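PDB 3OMB: extracellular solute-binding protein, family 1, which probably captures an extracellular solute, perhaps a saccharide, for uptake by an ABC transporter, and binds a magnesium ion. Local coordinates for residues 151-165 with 342-354. Residues are numbered along the deposited sequence; the frame is centred on the assembly and turned at random.
Sequences AIADGRGKAYSGTGQ and WDGSSSELSPAGL
Trp342 lays the edge of its indole against Gln165, NE1 donating to Gln165 O at 2.7 Å; the carbonyl oxygen lies in the ring plane, though the donor stands above the carbonyl plane. Thr163 CG2 packs at the same edge. Because Thr163 OG1 is anti to its own backbone N (chi1 179°), it reaches Asp343 OD1 at 2.7 Å while accepting from Gln165 N in an ST turn. Asp343 OD1 also takes Ser345 OG, on its syn lone pair, and Ser345 N, closing an Asx turn; OD2 is bound by Thr237 and Phe239. Replacing Asp343 with alanine would probably leave the hydroxyls of Thr163 and Ser345, and Ser345 N, without their shared acceptor. Further along, Ser347 OG (3.0 Å) and N grip Gly162 O from opposite faces of its plane. Arg156 NE donates to Ser347 O at 2.8 Å. Glu348 extends along Gly157, CG 3.3 Å from Gly157 O, and OE1 salt-bridges Lys135. Asp154 N pairs with Ser350 O (3.0 Å); beyond, Gly353 N (2.7 Å) and Leu354 N (2.9 Å) both donate to Ile152 O, a classic bulge. Running between the two main sheets, consistent with interdomain connections of a PBP2-type fold, the segments are joined chiefly by directional polar bonds, with little apolar interlocking.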
loop_
_atom_site.group_PDB
_atom_site.type_symbol
_atom_site.label_atom_id
_atom_site.label_comp_id
_atom_site.label_asym_id
_atom_site.label_seq_id
_atom_site.Cartn_x
_atom_site.Cartn_y
_atom_site.Cartn_z
ATOM N N ALA A 151 -18.858 -3.647 -0.977
ATOM C CA ALA A 151 -17.806 -3.175 -0.098
ATOM C C ALA A 151 -17.348 -1.830 -0.599
ATOM O O ALA A 151 -16.782 -1.736 -1.667
ATOM C CB ALA A 151 -16.610 -4.176 -0.078
ATOM N N ILE A 152 -17.590 -0.794 0.190
ATOM C CA ILE A 152 -17.227 0.566 -0.213
ATOM C C ILE A 152 -15.784 0.856 0.166
ATOM O O ILE A 152 -15.325 0.497 1.267
ATOM C CB ILE A 152 -18.192 1.592 0.403
ATOM C CG1 ILE A 152 -19.635 1.099 0.163
ATOM C CG2 ILE A 152 -17.945 2.998 -0.168
ATOM C CD1 ILE A 152 -20.748 2.118 0.372
ATOM N N ALA A 153 -15.076 1.503 -0.754
ATOM C CA ALA A 153 -13.699 1.908 -0.530
ATOM C C ALA A 153 -13.619 3.062 0.466
ATOM O O ALA A 153 -14.630 3.654 0.865
ATOM C CB ALA A 153 -13.035 2.309 -1.873
ATOM N N ASP A 154 -12.398 3.382 0.863
ATOM C CA ASP A 154 -12.155 4.559 1.700
ATOM C C ASP A 154 -10.983 5.373 1.138
ATOM O O ASP A 154 -10.233 4.901 0.289
ATOM C CB ASP A 154 -11.900 4.120 3.133
ATOM C CG ASP A 154 -10.974 2.931 3.210
ATOM O OD1 ASP A 154 -9.752 3.124 2.980
ATOM O OD2 ASP A 154 -11.464 1.805 3.486
ATOM N N GLY A 155 -10.839 6.600 1.601
ATOM C CA GLY A 155 -9.754 7.466 1.135
ATOM C C GLY A 155 -9.156 8.281 2.262
ATOM O O GLY A 155 -9.866 8.725 3.142
ATOM N N ARG A 156 -7.843 8.485 2.194
ATOM C CA ARG A 156 -7.036 9.122 3.223
ATOM C C ARG A 156 -6.768 10.564 2.870
ATOM O O ARG A 156 -5.984 11.202 3.555
ATOM C CB ARG A 156 -5.626 8.528 3.168
ATOM C CG ARG A 156 -5.327 7.348 3.927
ATOM C CD ARG A 156 -3.823 7.370 4.198
ATOM N NE ARG A 156 -3.034 6.473 3.349
ATOM C CZ ARG A 156 -1.923 5.862 3.774
ATOM N NH1 ARG A 156 -1.509 6.036 5.025
ATOM N NH2 ARG A 156 -1.237 5.060 2.967
ATOM N N GLY A 157 -7.278 11.041 1.742
ATOM C CA GLY A 157 -7.014 12.426 1.325
ATOM C C GLY A 157 -5.992 12.588 0.218
ATOM O O GLY A 157 -5.075 11.779 0.075
ATOM N N LYS A 158 -6.158 13.652 -0.560
ATOM C CA LYS A 158 -5.312 13.949 -1.699
ATOM C C LYS A 158 -3.830 14.090 -1.318
ATOM O O LYS A 158 -2.944 13.952 -2.170
ATOM C CB LYS A 158 -5.805 15.225 -2.401
ATOM C CG LYS A 158 -5.633 16.517 -1.555
ATOM C CD LYS A 158 -6.207 17.743 -2.277
ATOM C CE LYS A 158 -5.914 19.070 -1.530
ATOM N NZ LYS A 158 -6.732 19.178 -0.257
ATOM N N ALA A 159 -3.541 14.388 -0.058
ATOM C CA ALA A 159 -2.137 14.463 0.343
ATOM C C ALA A 159 -1.458 13.107 0.135
ATOM O O ALA A 159 -0.251 13.040 -0.021
ATOM C CB ALA A 159 -2.008 14.941 1.793
ATOM N N TYR A 160 -2.240 12.032 0.103
ATOM C CA TYR A 160 -1.690 10.681 -0.054
ATOM C C TYR A 160 -1.875 10.146 -1.475
ATOM O O TYR A 160 -1.693 8.959 -1.722
ATOM C CB TYR A 160 -2.333 9.720 0.953
ATOM C CG TYR A 160 -1.935 9.970 2.393
ATOM C CD1 TYR A 160 -0.832 9.326 2.941
ATOM C CD2 TYR A 160 -2.653 10.848 3.198
ATOM C CE1 TYR A 160 -0.450 9.538 4.236
ATOM C CE2 TYR A 160 -2.273 11.079 4.518
ATOM C CZ TYR A 160 -1.166 10.403 5.027
ATOM O OH TYR A 160 -0.761 10.577 6.332
ATOM N N SER A 161 -2.201 11.024 -2.420
ATOM C CA SER A 161 -2.530 10.561 -3.767
ATOM C C SER A 161 -1.335 9.941 -4.531
ATOM O O SER A 161 -1.546 9.122 -5.425
ATOM C CB SER A 161 -3.173 11.686 -4.595
ATOM O OG SER A 161 -2.176 12.644 -4.901
ATOM N N GLY A 162 -0.103 10.318 -4.187
ATOM C CA GLY A 162 1.070 9.750 -4.859
ATOM C C GLY A 162 1.490 8.358 -4.359
ATOM O O GLY A 162 0.846 7.751 -3.485
ATOM N N THR A 163 2.571 7.839 -4.917
ATOM C CA THR A 163 3.019 6.495 -4.548
ATOM C C THR A 163 3.665 6.450 -3.182
ATOM O O THR A 163 4.190 7.433 -2.727
ATOM C CB THR A 163 3.969 5.871 -5.594
ATOM O OG1 THR A 163 4.375 4.576 -5.136
ATOM C CG2 THR A 163 5.221 6.734 -5.831
ATOM N N GLY A 164 3.626 5.288 -2.539
ATOM C CA GLY A 164 4.342 5.110 -1.289
ATOM C C GLY A 164 5.769 4.627 -1.491
ATOM O O GLY A 164 6.535 4.547 -0.526
ATOM N N GLN A 165 6.132 4.319 -2.737
ATOM C CA GLN A 165 7.463 3.781 -3.061
ATOM C C GLN A 165 8.396 4.876 -3.531
ATOM O O GLN A 165 8.048 5.639 -4.433
ATOM C CB GLN A 165 7.352 2.720 -4.165
ATOM C CG GLN A 165 6.095 1.842 -4.049
ATOM C CD GLN A 165 6.101 0.979 -2.808
ATOM O OE1 GLN A 165 7.137 0.370 -2.453
ATOM N NE2 GLN A 165 4.943 0.913 -2.126
ATOM N N TRP A 342 8.222 5.450 -13.037
ATOM C CA TRP A 342 8.310 5.174 -11.619
ATOM C C TRP A 342 6.993 4.524 -11.161
ATOM O O TRP A 342 5.995 4.543 -11.894
ATOM C CB TRP A 342 8.719 6.424 -10.793
ATOM C CG TRP A 342 8.914 6.066 -9.328
ATOM C CD1 TRP A 342 8.123 6.445 -8.286
ATOM C CD2 TRP A 342 9.890 5.140 -8.778
ATOM N NE1 TRP A 342 8.577 5.848 -7.090
ATOM C CE2 TRP A 342 9.652 5.047 -7.383
ATOM C CE3 TRP A 342 10.944 4.397 -9.333
ATOM C CZ2 TRP A 342 10.429 4.245 -6.543
ATOM C CZ3 TRP A 342 11.731 3.605 -8.488
ATOM C CH2 TRP A 342 11.473 3.542 -7.116
ATOM N N ASP A 343 7.010 3.908 -9.986
ATOM C CA ASP A 343 5.877 3.187 -9.451
ATOM C C ASP A 343 4.581 3.994 -9.546
ATOM O O ASP A 343 4.543 5.164 -9.159
ATOM C CB ASP A 343 6.174 2.818 -7.987
ATOM C CG ASP A 343 5.103 1.976 -7.373
ATOM O OD1 ASP A 343 4.114 2.524 -6.848
ATOM O OD2 ASP A 343 5.264 0.754 -7.377
ATOM N N GLY A 344 3.526 3.346 -10.053
ATOM C CA GLY A 344 2.260 4.003 -10.323
ATOM C C GLY A 344 1.208 3.933 -9.227
ATOM O O GLY A 344 0.062 4.290 -9.458
ATOM N N SER A 345 1.580 3.466 -8.041
ATOM C CA SER A 345 0.610 3.358 -6.929
ATOM C C SER A 345 0.052 4.713 -6.468
ATOM O O SER A 345 0.636 5.777 -6.738
ATOM C CB SER A 345 1.241 2.667 -5.724
ATOM O OG SER A 345 1.851 1.429 -6.064
ATOM N N SER A 346 -1.089 4.646 -5.782
ATOM C CA SER A 346 -1.615 5.773 -5.032
ATOM C C SER A 346 -1.793 5.306 -3.604
ATOM O O SER A 346 -2.223 4.182 -3.383
ATOM C CB SER A 346 -2.968 6.211 -5.615
ATOM O OG SER A 346 -3.616 7.073 -4.699
ATOM N N SER A 347 -1.460 6.145 -2.634
ATOM C CA SER A 347 -1.629 5.794 -1.222
ATOM C C SER A 347 -2.978 6.267 -0.640
ATOM O O SER A 347 -3.221 6.110 0.545
ATOM C CB SER A 347 -0.476 6.385 -0.404
ATOM O OG SER A 347 0.779 6.038 -0.966
ATOM N N GLU A 348 -3.839 6.841 -1.478
ATOM C CA GLU A 348 -5.044 7.514 -0.998
ATOM C C GLU A 348 -6.212 6.553 -0.770
ATOM O O GLU A 348 -6.749 6.467 0.345
ATOM C CB GLU A 348 -5.483 8.604 -1.978
ATOM C CG GLU A 348 -6.743 9.339 -1.490
ATOM C CD GLU A 348 -7.162 10.486 -2.407
ATOM O OE1 GLU A 348 -8.130 11.216 -2.049
ATOM O OE2 GLU A 348 -6.516 10.663 -3.469
ATOM N N LEU A 349 -6.594 5.859 -1.841
ATOM C CA LEU A 349 -7.745 4.973 -1.849
ATOM C C LEU A 349 -7.402 3.542 -1.513
ATOM O O LEU A 349 -6.322 3.052 -1.825
ATOM C CB LEU A 349 -8.445 4.998 -3.208
ATOM C CG LEU A 349 -8.894 6.377 -3.684
ATOM C CD1 LEU A 349 -9.398 6.286 -5.118
ATOM C CD2 LEU A 349 -9.947 7.027 -2.743
ATOM N N SER A 350 -8.353 2.869 -0.882
ATOM C CA SER A 350 -8.143 1.524 -0.388
ATOM C C SER A 350 -9.470 0.776 -0.493
ATOM O O SER A 350 -10.496 1.291 -0.059
ATOM C CB SER A 350 -7.632 1.600 1.053
ATOM O OG SER A 350 -7.777 0.365 1.712
ATOM N N PRO A 351 -9.462 -0.426 -1.112
ATOM C CA PRO A 351 -10.749 -1.067 -1.361
ATOM C C PRO A 351 -11.278 -1.711 -0.097
ATOM O O PRO A 351 -10.540 -1.839 0.883
ATOM C CB PRO A 351 -10.432 -2.141 -2.413
ATOM C CG PRO A 351 -8.975 -1.977 -2.778
ATOM C CD PRO A 351 -8.331 -1.178 -1.691
ATOM N N ALA A 352 -12.560 -2.075 -0.117
ATOM C CA ALA A 352 -13.161 -2.926 0.912
ATOM C C ALA A 352 -13.146 -2.382 2.343
ATOM O O ALA A 352 -12.755 -3.072 3.281
ATOM C CB ALA A 352 -12.530 -4.343 0.858
ATOM N N GLY A 353 -13.584 -1.151 2.513
ATOM C CA GLY A 353 -13.650 -0.564 3.836
ATOM C C GLY A 353 -14.967 -0.848 4.542
ATOM O O GLY A 353 -14.955 -1.307 5.684
ATOM N N LEU A 354 -16.095 -0.577 3.881
ATOM C CA LEU A 354 -17.397 -0.780 4.504
ATOM C C LEU A 354 -18.282 -1.843 3.860
ATOM O O LEU A 354 -18.495 -1.821 2.652
ATOM C CB LEU A 354 -18.165 0.543 4.595
ATOM C CG LEU A 354 -19.365 0.457 5.557
ATOM C CD1 LEU A 354 -19.314 1.489 6.638
ATOM C CD2 LEU A 354 -20.643 0.557 4.756
HETATM O O HOH W 1 -9.927 -0.389 3.356
HETATM O O HOH W 2 -7.742 4.787 2.768
HETATM O O HOH W 3 -9.648 10.687 0.020
#